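Local coordinates for pectinesterase (Sitophilus oryzae, PDB 4PMH), which hydrolyses the methyl esters of pectin, releasing methanol, and probably helps the rice weevil to digest plant cell walls, at residues Ser147-Phe152 / Gln177-Gln182. Sequence-based numbering, arbitrary orientation.
Sequences SCSTVF and QAVALQ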
# COMPACT_ATOMS: atom_id res chain seq x y z
N SER A 147 10.99 0.49 -6.57
CA SER A 147 11.30 0.82 -5.18
C SER A 147 11.85 2.25 -5.04
O SER A 147 11.47 2.94 -4.12
CB SER A 147 12.31 -0.16 -4.57
OG SER A 147 11.89 -1.48 -4.73
N CYS A 148 12.75 2.68 -5.93
CA CYS A 148 13.36 4.01 -5.81
C CYS A 148 12.43 5.17 -6.24
O CYS A 148 12.73 6.36 -6.00
CB CYS A 148 14.70 4.08 -6.57
SG CYS A 148 16.05 3.17 -5.76
N SER A 149 11.30 4.86 -6.85
CA SER A 149 10.32 5.88 -7.18
C SER A 149 9.57 6.39 -5.93
O SER A 149 8.81 7.36 -6.03
CB SER A 149 9.33 5.35 -8.22
OG SER A 149 8.35 4.51 -7.63
N THR A 150 9.80 5.75 -4.78
CA THR A 150 8.98 5.98 -3.59
C THR A 150 9.18 7.37 -3.02
O THR A 150 10.31 7.78 -2.79
CB THR A 150 9.26 4.95 -2.47
OG1 THR A 150 8.93 3.64 -2.92
CG2 THR A 150 8.43 5.26 -1.23
N VAL A 151 8.07 8.08 -2.79
CA VAL A 151 8.12 9.42 -2.18
C VAL A 151 8.36 9.37 -0.65
O VAL A 151 9.22 10.07 -0.14
CB VAL A 151 6.87 10.25 -2.56
CG1 VAL A 151 6.79 11.55 -1.78
CG2 VAL A 151 6.85 10.50 -4.06
N PHE A 152 7.62 8.51 0.04
CA PHE A 152 7.76 8.30 1.49
C PHE A 152 8.09 6.81 1.73
O PHE A 152 7.26 5.93 1.49
CB PHE A 152 6.44 8.69 2.14
CG PHE A 152 6.51 9.06 3.60
CD1 PHE A 152 6.87 8.13 4.56
CD2 PHE A 152 6.09 10.32 4.02
CE1 PHE A 152 6.88 8.47 5.91
CE2 PHE A 152 6.08 10.67 5.36
CZ PHE A 152 6.48 9.73 6.31
N GLN A 177 5.22 3.28 -13.46
CA GLN A 177 4.96 2.92 -12.06
C GLN A 177 5.51 4.05 -11.21
O GLN A 177 6.57 4.59 -11.53
CB GLN A 177 5.71 1.63 -11.67
CG GLN A 177 5.40 0.40 -12.52
CD GLN A 177 6.17 0.37 -13.84
OE1 GLN A 177 7.08 1.17 -14.08
NE2 GLN A 177 5.81 -0.57 -14.71
N ALA A 178 4.83 4.41 -10.13
CA ALA A 178 5.29 5.52 -9.28
C ALA A 178 4.71 5.41 -7.87
O ALA A 178 3.53 5.65 -7.66
CB ALA A 178 4.93 6.85 -9.91
N VAL A 179 5.57 5.09 -6.92
CA VAL A 179 5.14 4.77 -5.58
C VAL A 179 5.04 6.03 -4.73
O VAL A 179 5.93 6.86 -4.72
CB VAL A 179 6.09 3.75 -4.89
CG1 VAL A 179 5.66 3.49 -3.44
CG2 VAL A 179 6.13 2.45 -5.67
N ALA A 180 3.94 6.14 -4.00
CA ALA A 180 3.75 7.23 -3.05
C ALA A 180 4.29 6.82 -1.71
O ALA A 180 5.23 7.44 -1.21
CB ALA A 180 2.29 7.64 -2.95
N LEU A 181 3.70 5.79 -1.11
CA LEU A 181 4.18 5.22 0.15
C LEU A 181 4.66 3.79 -0.05
O LEU A 181 4.01 2.97 -0.75
CB LEU A 181 3.06 5.26 1.20
CG LEU A 181 3.30 4.66 2.56
CD1 LEU A 181 4.41 5.43 3.27
CD2 LEU A 181 2.07 4.62 3.46
N GLN A 182 5.81 3.49 0.55
CA GLN A 182 6.33 2.12 0.63
C GLN A 182 6.66 1.76 2.07
O GLN A 182 7.45 2.47 2.71
CB GLN A 182 7.61 1.94 -0.19
CG GLN A 182 8.18 0.53 -0.04
CD GLN A 182 9.50 0.30 -0.74
OE1 GLN A 182 10.17 -0.71 -0.50
NE2 GLN A 182 9.88 1.22 -1.63
O HOH W 1 12.05 -2.59 -2.11
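F152 and L181 pair as neighbours in a parallel sheet, F152 N donating to A180 O (2.9 Å) and Q182 N to F152 O (3.0 Å), each nearly along the C=O axis. Just before the pairing, V151 N reaches V179 O at 3.1 Å from above the carbonyl plane. Further back along the chain, a side chain takes the place of a backbone acceptor: V179 N donates to S149 OG (2.9 Å, 163°), a small hydroxyl that also bonds to T146 O.

T150 suits its place because its two branches do different work. OG1, anti to the carbonyl carbon (chi1 -62°), donates to S147 O and accepts from Q182 NE2 at 2.9 Å, in the plane of an amide that only a long, extended side chain brings back this far. CG2 lies against Q182 CB at 3.6 Å, while V179 CG1 packs on OG1. An alanine here would probably leave Q182 NE2 without this acceptor and S147 O without its side-chain donor, and open a gap beside Q182 CB and V179 CG1. Q182 OE1 is held by S206 and by a water shared with S147 OG. Apolar L181 and F152 suit the buried sheet, lying side by side with their CD1 atoms 3.9 Å apart.

Q177, probably substrate-binding, adjoins Q199 and D200. The contact joins successive coils of the right-handed parallel beta-helix of pectinesterases: V151 and F152 pack inward on I103 and I166, Y203 of strand 202-204 touches V179 and Q182, and strand 152-154 lies between 80-82 and 181-183.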